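Local atomic coordinates of malate oxidoreductase (Thermotoga maritima, PDB entry 1VL6), a protein that probably catalyses the NAD-dependent oxidative decarboxylation of malate to pyruvate and carbon dioxide. Residues Pro94-Lys99 and Pro113-Glu118; Thr171-Ser176 and Leu327-Gly332; Glu192-Val197 and Asn249-Ser254; Lys225-Glu230 and Glu258-Gly263. All blocks are in the same frame, centred on the assembly; numbering follows the deposited sequence.

Contact 1: Pro94-Lys99 and Pro113-Glu118; sequences PVMEGK and PICLSE
The carboxylate of Glu97, whose CG rests 4.1 Å from Pro113 CG, is gripped at both oxygens: OE1 accepts from the backbone N of Lys25, and OE2 is hydrogen-bonded to Ser67 OG of the second subunit. The chain beyond CG runs out extended, so the polar end leaves the proline ring behind and only the methylene stem touches it, at an oblique crossing. Met96, a selenomethionine here, does most of the remaining work. Its CB abuts Pro113 CB at 3.7 Å, while its CG meets Cys115 SG at 3.4 Å. With CG lying beside the backbone N (chi1 -56°) and a second bend at chi2 (-43°), the selenium is steered off Cys115 and the side chain goes on to pack against Val74, Ser76, Glu141 and Asp142. Pro113 and Cys115 both direct their side chains at the helix, as alternate residues of a strand do, and Ile114 between them faces away. The arrangement is a beta-alpha-beta crossover: strand 71-76, helix 89-107 and strand 110-115 follow one another, the two strands are parallel neighbours, and the helix runs back over them, its local axis 8.1 Å from that of residues 113-115. The strand's other attachments include Cys115 N bonded to Ser134 OG of the second subunit. No hydrogen bond joins the two segments; carbon and sulfur make the contact, while the carboxylate of Glu97 turns to Lys25 and to the second subunit, so helix-on-strand packing and a subunit contact share one small region.

Contact 2: Thr171-Ser176 and Leu327-Gly332; sequences TAVVVS and LLAFPG
Val174 meets Leu328 and Ala329 with its two methyls divided between them: CG1 is 4.0 Å from Leu328 CD1, and CG2 is 3.7 Å from Ala329 CB. The split follows from chi1 (-176°), which sets CG1 opposite the backbone N and CG2 beside it. Leu328 comes at the valine almost at a right angle, touching it with one terminal methyl rather than lying alongside. Ala329 instead offers its single CB to both valines, for Val173 CG1 reaches it at 4.1 Å. Helix 166-186, which carries the valines, follows strand 163-165 of the four-stranded parallel sheet and leads on to strand 194-198 of the NAD-binding domain; Leu328 ends a short 3-10 segment and Ala329 links it to helix 330-340. The centre of the contact lies about 6 Å from the centre of the chain. Other faces of the valines are covered as well, Val173 by Ala352, Val353 and Ile356 of helix 346-358 and Val174 by Val324. Within the valine helix Ser176 folds its OG back on Ala172 O as donor, 2.7 Å away, while Ser176 N reaches the same oxygen from the opposite face of the carbonyl plane.

Contact 3: Glu192-Val197 and Asn249-Ser254; sequences EVKVVV and NPERLS
Lys194 and Leu253 reach toward each other tip to tip, and theirs is the compact half of this contact: Leu253 CD1 lies 3.5 Å from Lys194 NZ and 3.6 Å from Lys194 CE. The lysine gets there by being stretched throughout, CG opposite the backbone N (chi1 177°) and every later bond extended, which carries the ammonium group from the strand to the loop. Its nitrogen is held by the carbonyl oxygens of Ala260 and Glu262, so the leucine methyl packs beside a polar group already anchored elsewhere. The looser half belongs to Glu251, an exposed residue that crosses the lysine at about a right angle. Its OE1 stands 4.0 Å from Lys194 CE but 4.6 Å from Lys194 NZ, near enough for opposite charges to attract, probably weakly, without forming a salt bridge; a weak hydrogen bond ties the same oxygen to Asn218. Strand 194-198 is an inner strand of the sheet in the NAD-binding domain, between 218-223 and 266-269, and the glycines just beyond it, Gly199, Gly201 and Gly204, fit the Rossmann-type dinucleotide-binding pattern. Across the contact, residues 249-252 form a type I turn, closed by Arg252 N to Asn249 O at 2.9 Å. Asn249 then braces the chain that follows with both ends of its amide: Leu253 N donates to Asn249 OD1 over 3.0 Å, and Asn249 ND2 donates to Leu253 O over 2.7 Å, the latter lying on a lone pair in the carbonyl plane.

Contact 4: Lys225-Glu230 and Glu258-Gly263; sequences KGILNE and ETALEG
Ile227 reaches helix 257-261 with the longer branch of its side chain. Its terminal methyl CD1 is 3.9 Å from Ala260 CB, and Ile227 CG1 follows at 4.0 Å, so two successive carbons of the isoleucine pass over a single alanine methyl. Ile227 CD1 continues to within 4.3 Å of Thr259 CG2 and sits 4.1 Å from Ala260 N, against the helix backbone. This reach depends on the CG1 branch being placed beside the backbone N (chi1 -67°) and then extended (chi2 167°). Around this first shell lie more hydrocarbons: Val220 touches both Ile227 and Ala260, Val222 lies against Ala260, and Leu253 packs on Ile227. The setting is the margin of the Rossmann-like NAD-binding domain, where the short strand 226-227 turns back antiparallel to strand 218-223 and is the outermost strand of the sheet within this chain, while helix 257-261 leads into strand 266-269. Farther out, the backbone positions the two partners. Gly226, immediately before the isoleucine, has a positive phi (111°); Ile227 itself is tied by a backbone hydrogen bond to Gly255, and Leu228 by another to Ala221. On the helix side Thr259 N bonds to Asp256 OD1 at the start of the helix, and Glu262 N donates to Thr259 O over 3.2 Å.

In the fold
Contacts 3 and 4 form one cluster, their centres about 8 Å apart, on the six-stranded sheet. Their segments alternate along the chain and are bonded to each other: Lys194 NZ lies 2.7 Å from Ala260 O, and Asn229 ND2 lies 2.8 Å from Leu253 O. Contact 2 is about 25 Å from contact 3, centre to centre, yet helix 166-186 leads directly to strand 194-198 and the probable dinucleotide-binding glycines. Contact 1, in the N-terminal domain, meets contact 2 through a cation-pi pair, Lys99 NZ being 3.4 Å from Phe330 CD2; contacts 1 and 3 lie on opposite sides of the chain's centre, about 38 Å apart by their centres.

Contact 1: Pro94-Lys99 and Pro113-Glu118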
loop_
_atom_site.group_PDB
_atom_site.type_symbol
_atom_site.label_atom_id
_atom_site.label_comp_id
_atom_site.label_asym_id
_atom_site.label_seq_id
_atom_site.Cartn_x
_atom_site.Cartn_y
_atom_site.Cartn_z
ATOM N N PRO A 94 4.425 15.325 -14.299
ATOM C CA PRO A 94 4.340 15.466 -12.856
ATOM C C PRO A 94 2.996 16.068 -12.429
ATOM O O PRO A 94 2.524 15.825 -11.309
ATOM C CB PRO A 94 5.508 16.378 -12.528
ATOM C CG PRO A 94 5.741 17.092 -13.748
ATOM C CD PRO A 94 5.468 16.190 -14.850
ATOM N N VAL A 95 2.373 16.812 -13.326
ATOM C CA VAL A 95 1.067 17.350 -13.034
ATOM C C VAL A 95 0.016 16.226 -13.094
ATOM O O VAL A 95 -0.817 16.073 -12.205
ATOM C CB VAL A 95 0.740 18.540 -13.960
ATOM C CG1 VAL A 95 -0.564 19.147 -13.587
ATOM C CG2 VAL A 95 1.863 19.595 -13.868
HETATM N N MSE A 96 0.086 15.397 -14.120
HETATM C CA MSE A 96 -0.873 14.300 -14.208
HETATM C C MSE A 96 -0.647 13.283 -13.062
HETATM O O MSE A 96 -1.570 12.637 -12.598
HETATM C CB MSE A 96 -0.812 13.648 -15.577
HETATM C CG MSE A 96 -1.036 14.589 -16.773
HETATM SE SE MSE A 96 -2.511 15.864 -16.496
HETATM C CE MSE A 96 -1.755 17.468 -17.118
ATOM N N GLU A 97 0.583 13.144 -12.596
ATOM C CA GLU A 97 0.820 12.328 -11.434
ATOM C C GLU A 97 0.090 12.920 -10.205
ATOM O O GLU A 97 -0.501 12.212 -9.418
ATOM C CB GLU A 97 2.317 12.239 -11.166
ATOM C CG GLU A 97 3.083 11.229 -11.983
ATOM C CD GLU A 97 4.378 10.766 -11.316
ATOM O OE1 GLU A 97 4.805 11.330 -10.284
ATOM O OE2 GLU A 97 4.992 9.815 -11.827
ATOM N N GLY A 98 0.165 14.227 -10.044
ATOM C CA GLY A 98 -0.584 14.904 -9.014
ATOM C C GLY A 98 -2.079 14.660 -9.123
ATOM O O GLY A 98 -2.719 14.290 -8.159
ATOM N N LYS A 99 -2.642 14.842 -10.311
ATOM C CA LYS A 99 -4.036 14.505 -10.489
ATOM C C LYS A 99 -4.332 13.057 -10.116
ATOM O O LYS A 99 -5.369 12.770 -9.534
ATOM C CB LYS A 99 -4.444 14.682 -11.919
ATOM C CG LYS A 99 -5.406 15.783 -12.097
ATOM C CD LYS A 99 -6.815 15.284 -11.973
ATOM C CE LYS A 99 -7.721 16.435 -12.327
ATOM N NZ LYS A 99 -9.014 15.881 -12.717
ATOM N N PRO A 113 -1.455 8.269 -15.366
ATOM C CA PRO A 113 -1.169 9.331 -16.299
ATOM C C PRO A 113 -0.799 8.816 -17.652
ATOM O O PRO A 113 0.083 7.968 -17.754
ATOM C CB PRO A 113 0.045 10.034 -15.706
ATOM C CG PRO A 113 0.252 9.431 -14.398
ATOM C CD PRO A 113 -0.391 8.126 -14.355
ATOM N N ILE A 114 -1.478 9.348 -18.669
ATOM C CA ILE A 114 -1.186 9.084 -20.026
ATOM C C ILE A 114 -0.953 10.386 -20.765
ATOM O O ILE A 114 -1.891 11.052 -21.207
ATOM C CB ILE A 114 -2.297 8.268 -20.601
ATOM C CG1 ILE A 114 -2.126 6.834 -20.106
ATOM C CG2 ILE A 114 -2.220 8.247 -22.138
ATOM C CD1 ILE A 114 -3.370 6.062 -20.200
ATOM N N CYS A 115 0.322 10.735 -20.849
ATOM C CA CYS A 115 0.793 11.954 -21.412
ATOM C C CYS A 115 1.375 11.645 -22.787
ATOM O O CYS A 115 2.396 10.923 -22.927
ATOM C CB CYS A 115 1.879 12.531 -20.503
ATOM S SG CYS A 115 1.288 13.349 -18.981
ATOM N N LEU A 116 0.751 12.228 -23.805
ATOM C CA LEU A 116 0.973 11.859 -25.190
ATOM C C LEU A 116 1.885 12.834 -25.885
ATOM O O LEU A 116 1.728 14.045 -25.713
ATOM C CB LEU A 116 -0.352 11.867 -25.931
ATOM C CG LEU A 116 -1.351 10.943 -25.245
ATOM C CD1 LEU A 116 -2.745 11.149 -25.865
ATOM C CD2 LEU A 116 -0.872 9.486 -25.323
ATOM N N SER A 117 2.805 12.325 -26.699
ATOM C CA SER A 117 3.616 13.209 -27.539
ATOM C C SER A 117 2.964 13.476 -28.888
ATOM O O SER A 117 3.651 13.620 -29.861
ATOM C CB SER A 117 5.033 12.670 -27.749
ATOM O OG SER A 117 5.004 11.300 -28.132
ATOM N N GLU A 118 1.644 13.560 -28.944
ATOM C CA GLU A 118 0.951 13.820 -30.185
ATOM C C GLU A 118 -0.060 14.872 -29.871
ATOM O O GLU A 118 -0.746 14.794 -28.861
ATOM C CB GLU A 118 0.268 12.547 -30.712
ATOM C CG GLU A 118 -0.669 12.754 -31.913
ATOM C CD GLU A 118 0.053 13.296 -33.122
ATOM O OE1 GLU A 118 0.862 12.541 -33.699
ATOM O OE2 GLU A 118 -0.168 14.483 -33.482
#

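Contact 2: Thr171-Ser176 and Leu327-Gly332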
loop_
_atom_site.group_PDB
_atom_site.type_symbol
_atom_site.label_atom_id
_atom_site.label_comp_id
_atom_site.label_asym_id
_atom_site.label_seq_id
_atom_site.Cartn_x
_atom_site.Cartn_y
_atom_site.Cartn_z
ATOM N N THR A 171 -14.936 22.730 -14.128
ATOM C CA THR A 171 -14.994 24.140 -13.823
ATOM C C THR A 171 -16.387 24.631 -13.952
ATOM O O THR A 171 -16.830 25.424 -13.136
ATOM C CB THR A 171 -14.168 24.933 -14.772
ATOM O OG1 THR A 171 -12.828 24.466 -14.753
ATOM C CG2 THR A 171 -14.074 26.405 -14.304
ATOM N N ALA A 172 -17.092 24.199 -14.996
ATOM C CA ALA A 172 -18.465 24.652 -15.175
ATOM C C ALA A 172 -19.368 24.193 -14.014
ATOM O O ALA A 172 -20.205 24.930 -13.547
ATOM C CB ALA A 172 -19.008 24.161 -16.499
ATOM N N VAL A 173 -19.168 22.973 -13.532
ATOM C CA VAL A 173 -19.991 22.463 -12.421
ATOM C C VAL A 173 -19.777 23.285 -11.151
ATOM O O VAL A 173 -20.736 23.754 -10.539
ATOM C CB VAL A 173 -19.711 20.990 -12.153
ATOM C CG1 VAL A 173 -20.293 20.529 -10.821
ATOM C CG2 VAL A 173 -20.290 20.177 -13.265
ATOM N N VAL A 174 -18.527 23.490 -10.786
ATOM C CA VAL A 174 -18.241 24.204 -9.575
ATOM C C VAL A 174 -18.614 25.683 -9.693
ATOM O O VAL A 174 -19.164 26.258 -8.761
ATOM C CB VAL A 174 -16.773 24.052 -9.186
ATOM C CG1 VAL A 174 -16.507 24.720 -7.880
ATOM C CG2 VAL A 174 -16.447 22.613 -9.031
ATOM N N VAL A 175 -18.354 26.305 -10.828
ATOM C CA VAL A 175 -18.721 27.724 -11.001
ATOM C C VAL A 175 -20.243 27.873 -10.866
ATOM O O VAL A 175 -20.725 28.772 -10.212
ATOM C CB VAL A 175 -18.285 28.218 -12.353
ATOM C CG1 VAL A 175 -18.910 29.569 -12.691
ATOM C CG2 VAL A 175 -16.736 28.294 -12.445
ATOM N N SER A 176 -20.985 26.937 -11.449
ATOM C CA SER A 176 -22.415 26.947 -11.410
ATOM C C SER A 176 -22.927 26.810 -9.996
ATOM O O SER A 176 -23.837 27.540 -9.600
ATOM C CB SER A 176 -22.948 25.800 -12.242
ATOM O OG SER A 176 -22.707 26.043 -13.616
ATOM N N LEU A 327 -11.604 20.421 -7.879
ATOM C CA LEU A 327 -11.470 19.313 -6.963
ATOM C C LEU A 327 -12.753 18.962 -6.260
ATOM O O LEU A 327 -12.941 17.822 -5.842
ATOM C CB LEU A 327 -10.369 19.574 -5.937
ATOM C CG LEU A 327 -10.094 18.450 -4.943
ATOM C CD1 LEU A 327 -9.745 17.151 -5.608
ATOM C CD2 LEU A 327 -8.971 18.902 -3.992
ATOM N N LEU A 328 -13.641 19.915 -6.094
ATOM C CA LEU A 328 -14.923 19.592 -5.486
ATOM C C LEU A 328 -15.765 18.717 -6.378
ATOM O O LEU A 328 -16.706 18.065 -5.886
ATOM C CB LEU A 328 -15.712 20.857 -5.193
ATOM C CG LEU A 328 -15.129 21.790 -4.151
ATOM C CD1 LEU A 328 -15.769 23.155 -4.246
ATOM C CD2 LEU A 328 -15.357 21.206 -2.802
ATOM N N ALA A 329 -15.453 18.691 -7.679
ATOM C CA ALA A 329 -16.345 18.046 -8.672
ATOM C C ALA A 329 -15.833 16.725 -9.202
ATOM O O ALA A 329 -16.573 15.736 -9.221
ATOM C CB ALA A 329 -16.586 18.977 -9.825
ATOM N N PHE A 330 -14.585 16.692 -9.665
ATOM C CA PHE A 330 -14.122 15.507 -10.411
ATOM C C PHE A 330 -14.103 14.176 -9.630
ATOM O O PHE A 330 -14.407 13.153 -10.187
ATOM C CB PHE A 330 -12.811 15.769 -11.156
ATOM C CG PHE A 330 -11.585 15.874 -10.300
ATOM C CD1 PHE A 330 -11.013 14.738 -9.711
ATOM C CD2 PHE A 330 -10.933 17.097 -10.164
ATOM C CE1 PHE A 330 -9.849 14.841 -8.953
ATOM C CE2 PHE A 330 -9.781 17.215 -9.393
ATOM C CZ PHE A 330 -9.237 16.098 -8.786
ATOM N N PRO A 331 -13.774 14.149 -8.350
ATOM C CA PRO A 331 -13.728 12.865 -7.703
ATOM C C PRO A 331 -15.095 12.183 -7.718
ATOM O O PRO A 331 -15.210 11.001 -8.099
ATOM C CB PRO A 331 -13.225 13.189 -6.300
ATOM C CG PRO A 331 -12.510 14.496 -6.489
ATOM C CD PRO A 331 -13.350 15.230 -7.449
ATOM N N GLY A 332 -16.126 12.913 -7.326
ATOM C CA GLY A 332 -17.467 12.328 -7.239
ATOM C C GLY A 332 -18.016 12.016 -8.597
ATOM O O GLY A 332 -18.620 10.977 -8.791
#

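Contact 3: Glu192-Val197 and Asn249-Ser254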
loop_
_atom_site.group_PDB
_atom_site.type_symbol
_atom_site.label_atom_id
_atom_site.label_comp_id
_atom_site.label_asym_id
_atom_site.label_seq_id
_atom_site.Cartn_x
_atom_site.Cartn_y
_atom_site.Cartn_z
ATOM N N GLU A 192 -33.413 37.371 -14.238
ATOM C CA GLU A 192 -33.258 38.837 -14.342
ATOM C C GLU A 192 -31.844 39.365 -14.238
ATOM O O GLU A 192 -31.611 40.467 -14.633
ATOM C CB GLU A 192 -34.112 39.561 -13.327
ATOM C CG GLU A 192 -35.583 39.145 -13.403
ATOM C CD GLU A 192 -36.454 39.949 -12.489
ATOM O OE1 GLU A 192 -35.909 40.592 -11.565
ATOM O OE2 GLU A 192 -37.680 39.938 -12.704
ATOM N N VAL A 193 -30.885 38.571 -13.791
ATOM C CA VAL A 193 -29.519 39.070 -13.621
ATOM C C VAL A 193 -28.696 39.130 -14.897
ATOM O O VAL A 193 -28.846 38.262 -15.769
ATOM C CB VAL A 193 -28.695 38.248 -12.585
ATOM C CG1 VAL A 193 -29.230 38.497 -11.233
ATOM C CG2 VAL A 193 -28.720 36.783 -12.909
ATOM N N LYS A 194 -27.810 40.139 -14.962
ATOM C CA LYS A 194 -26.833 40.267 -16.024
ATOM C C LYS A 194 -25.515 39.682 -15.528
ATOM O O LYS A 194 -24.971 40.163 -14.517
ATOM C CB LYS A 194 -26.639 41.727 -16.358
ATOM C CG LYS A 194 -25.594 42.063 -17.418
ATOM C CD LYS A 194 -25.350 43.595 -17.563
ATOM C CE LYS A 194 -24.881 43.971 -18.984
ATOM N NZ LYS A 194 -24.117 45.260 -19.042
ATOM N N VAL A 195 -25.017 38.666 -16.232
ATOM C CA VAL A 195 -23.824 37.984 -15.852
ATOM C C VAL A 195 -22.779 38.110 -16.930
ATOM O O VAL A 195 -23.020 37.697 -18.057
ATOM C CB VAL A 195 -24.088 36.510 -15.696
ATOM C CG1 VAL A 195 -22.789 35.793 -15.196
ATOM C CG2 VAL A 195 -25.266 36.269 -14.755
ATOM N N VAL A 196 -21.614 38.673 -16.589
ATOM C CA VAL A 196 -20.549 38.854 -17.545
ATOM C C VAL A 196 -19.575 37.710 -17.379
ATOM O O VAL A 196 -19.035 37.550 -16.302
ATOM C CB VAL A 196 -19.807 40.163 -17.330
ATOM C CG1 VAL A 196 -18.570 40.201 -18.211
ATOM C CG2 VAL A 196 -20.666 41.322 -17.696
ATOM N N VAL A 197 -19.329 36.937 -18.438
ATOM C CA VAL A 197 -18.295 35.932 -18.425
ATOM C C VAL A 197 -17.126 36.382 -19.291
ATOM O O VAL A 197 -17.296 36.589 -20.486
ATOM C CB VAL A 197 -18.809 34.622 -18.964
ATOM C CG1 VAL A 197 -17.684 33.529 -18.917
ATOM C CG2 VAL A 197 -20.017 34.182 -18.195
ATOM N N ASN A 249 -25.963 37.735 -25.049
ATOM C CA ASN A 249 -26.078 39.163 -25.248
ATOM C C ASN A 249 -27.390 39.618 -25.867
ATOM O O ASN A 249 -27.412 40.201 -26.960
ATOM C CB ASN A 249 -24.891 39.620 -26.049
ATOM C CG ASN A 249 -24.757 41.090 -26.061
ATOM O OD1 ASN A 249 -25.320 41.802 -25.203
ATOM N ND2 ASN A 249 -24.001 41.583 -27.018
ATOM N N PRO A 250 -28.486 39.361 -25.168
ATOM C CA PRO A 250 -29.829 39.721 -25.654
ATOM C C PRO A 250 -30.040 41.202 -25.935
ATOM O O PRO A 250 -30.714 41.530 -26.933
ATOM C CB PRO A 250 -30.762 39.267 -24.531
ATOM C CG PRO A 250 -29.871 38.960 -23.350
ATOM C CD PRO A 250 -28.539 38.653 -23.886
ATOM N N GLU A 251 -29.476 42.056 -25.076
ATOM C CA GLU A 251 -29.488 43.511 -25.268
ATOM C C GLU A 251 -28.618 43.956 -26.435
ATOM O O GLU A 251 -28.649 45.132 -26.803
ATOM C CB GLU A 251 -29.003 44.274 -24.021
ATOM C CG GLU A 251 -29.938 44.242 -22.825
ATOM C CD GLU A 251 -29.250 44.614 -21.511
ATOM O OE1 GLU A 251 -28.024 44.384 -21.360
ATOM O OE2 GLU A 251 -29.944 45.099 -20.583
ATOM N N ARG A 252 -27.860 43.031 -27.032
ATOM C CA ARG A 252 -27.036 43.346 -28.216
ATOM C C ARG A 252 -26.024 44.455 -27.915
ATOM O O ARG A 252 -25.785 45.325 -28.704
ATOM C CB ARG A 252 -27.929 43.664 -29.409
ATOM C CG ARG A 252 -29.126 42.753 -29.462
ATOM C CD ARG A 252 -29.933 42.867 -30.730
ATOM N NE ARG A 252 -29.532 41.810 -31.644
ATOM C CZ ARG A 252 -29.334 41.961 -32.943
ATOM N NH1 ARG A 252 -29.503 43.141 -33.531
ATOM N NH2 ARG A 252 -28.951 40.915 -33.666
ATOM N N LEU A 253 -25.432 44.380 -26.738
ATOM C CA LEU A 253 -24.310 45.218 -26.338
ATOM C C LEU A 253 -23.034 45.022 -27.150
ATOM O O LEU A 253 -22.748 43.909 -27.638
ATOM C CB LEU A 253 -23.937 44.862 -24.901
ATOM C CG LEU A 253 -25.000 45.221 -23.854
ATOM C CD1 LEU A 253 -24.510 44.784 -22.508
ATOM C CD2 LEU A 253 -25.280 46.719 -23.877
ATOM N N SER A 254 -22.229 46.087 -27.204
ATOM C CA SER A 254 -20.991 46.082 -27.965
ATOM C C SER A 254 -19.913 46.991 -27.355
ATOM O O SER A 254 -20.204 48.130 -27.054
ATOM C CB SER A 254 -21.337 46.511 -29.384
ATOM O OG SER A 254 -20.231 47.092 -30.026
#

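Contact 4: Lys225-Glu230 and Glu258-Gly263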
loop_
_atom_site.group_PDB
_atom_site.type_symbol
_atom_site.label_atom_id
_atom_site.label_comp_id
_atom_site.label_asym_id
_atom_site.label_seq_id
_atom_site.Cartn_x
_atom_site.Cartn_y
_atom_site.Cartn_z
ATOM N N LYS A 225 -10.810 40.581 -27.711
ATOM C CA LYS A 225 -11.155 41.660 -28.652
ATOM C C LYS A 225 -12.508 42.283 -28.276
ATOM O O LYS A 225 -13.127 42.940 -29.074
ATOM C CB LYS A 225 -11.155 41.138 -30.102
ATOM C CG LYS A 225 -9.724 40.823 -30.678
ATOM C CD LYS A 225 -9.188 41.826 -31.737
ATOM N N GLY A 226 -12.994 42.047 -27.071
ATOM C CA GLY A 226 -14.254 42.651 -26.632
ATOM C C GLY A 226 -15.441 41.702 -26.459
ATOM O O GLY A 226 -15.299 40.469 -26.447
ATOM N N ILE A 227 -16.608 42.306 -26.262
ATOM C CA ILE A 227 -17.862 41.573 -26.141
ATOM C C ILE A 227 -18.174 40.788 -27.426
ATOM O O ILE A 227 -18.087 41.337 -28.538
ATOM C CB ILE A 227 -19.047 42.542 -25.896
ATOM C CG1 ILE A 227 -18.955 43.220 -24.525
ATOM C CG2 ILE A 227 -20.367 41.775 -25.948
ATOM C CD1 ILE A 227 -19.933 44.423 -24.346
ATOM N N LEU A 228 -18.571 39.526 -27.260
ATOM C CA LEU A 228 -18.895 38.665 -28.401
ATOM C C LEU A 228 -20.260 39.005 -28.957
ATOM O O LEU A 228 -21.283 38.934 -28.262
ATOM C CB LEU A 228 -18.852 37.171 -28.056
ATOM C CG LEU A 228 -17.467 36.554 -27.995
ATOM C CD1 LEU A 228 -16.629 37.171 -26.865
ATOM C CD2 LEU A 228 -17.610 35.071 -27.789
ATOM N N ASN A 229 -20.253 39.399 -30.219
ATOM C CA ASN A 229 -21.409 39.933 -30.865
ATOM C C ASN A 229 -21.265 39.614 -32.377
ATOM O O ASN A 229 -20.376 40.181 -33.045
ATOM C CB ASN A 229 -21.381 41.435 -30.550
ATOM C CG ASN A 229 -22.548 42.189 -31.110
ATOM O OD1 ASN A 229 -22.904 42.055 -32.294
ATOM N ND2 ASN A 229 -23.133 43.038 -30.277
ATOM N N GLU A 230 -22.107 38.715 -32.916
ATOM C CA GLU A 230 -22.036 38.417 -34.382
ATOM C C GLU A 230 -21.813 39.632 -35.280
ATOM O O GLU A 230 -21.099 39.536 -36.287
ATOM C CB GLU A 230 -23.286 37.754 -34.972
ATOM C CG GLU A 230 -23.156 36.262 -35.157
ATOM C CD GLU A 230 -23.846 35.752 -36.393
ATOM O OE1 GLU A 230 -23.243 35.768 -37.470
ATOM O OE2 GLU A 230 -24.987 35.301 -36.274
ATOM N N GLU A 258 -15.241 46.765 -19.787
ATOM C CA GLU A 258 -15.719 47.860 -18.947
ATOM C C GLU A 258 -17.161 48.217 -19.257
ATOM O O GLU A 258 -17.980 48.338 -18.361
ATOM C CB GLU A 258 -14.812 49.076 -19.082
ATOM C CG GLU A 258 -15.148 50.128 -18.063
ATOM C CD GLU A 258 -14.394 51.409 -18.268
ATOM O OE1 GLU A 258 -13.411 51.465 -19.072
ATOM O OE2 GLU A 258 -14.797 52.360 -17.605
ATOM N N THR A 259 -17.461 48.345 -20.532
ATOM C CA THR A 259 -18.823 48.516 -21.026
ATOM C C THR A 259 -19.773 47.371 -20.591
ATOM O O THR A 259 -20.904 47.609 -20.133
ATOM C CB THR A 259 -18.733 48.559 -22.547
ATOM O OG1 THR A 259 -18.135 49.798 -22.977
ATOM C CG2 THR A 259 -20.099 48.547 -23.182
ATOM N N ALA A 260 -19.298 46.135 -20.713
ATOM C CA ALA A 260 -20.077 44.955 -20.311
ATOM C C ALA A 260 -20.484 44.989 -18.868
ATOM O O ALA A 260 -21.569 44.523 -18.525
ATOM C CB ALA A 260 -19.316 43.679 -20.587
ATOM N N LEU A 261 -19.617 45.534 -18.022
ATOM C CA LEU A 261 -19.849 45.474 -16.605
ATOM C C LEU A 261 -20.839 46.510 -16.114
ATOM O O LEU A 261 -21.286 46.401 -14.996
ATOM C CB LEU A 261 -18.540 45.612 -15.871
ATOM C CG LEU A 261 -17.580 44.449 -16.058
ATOM C CD1 LEU A 261 -16.215 44.889 -15.687
ATOM C CD2 LEU A 261 -17.963 43.243 -15.181
ATOM N N GLU A 262 -21.195 47.502 -16.921
ATOM C CA GLU A 262 -22.141 48.509 -16.472
ATOM C C GLU A 262 -23.425 47.807 -16.084
ATOM O O GLU A 262 -24.045 47.142 -16.911
ATOM C CB GLU A 262 -22.427 49.518 -17.545
ATOM C CG GLU A 262 -21.320 50.519 -17.753
ATOM C CD GLU A 262 -21.479 51.277 -19.073
ATOM O OE1 GLU A 262 -22.641 51.600 -19.432
ATOM O OE2 GLU A 262 -20.449 51.539 -19.753
ATOM N N GLY A 263 -23.787 47.913 -14.804
ATOM C CA GLY A 263 -25.015 47.346 -14.317
ATOM C C GLY A 263 -24.989 45.854 -14.128
ATOM O O GLY A 263 -25.953 45.279 -13.673
#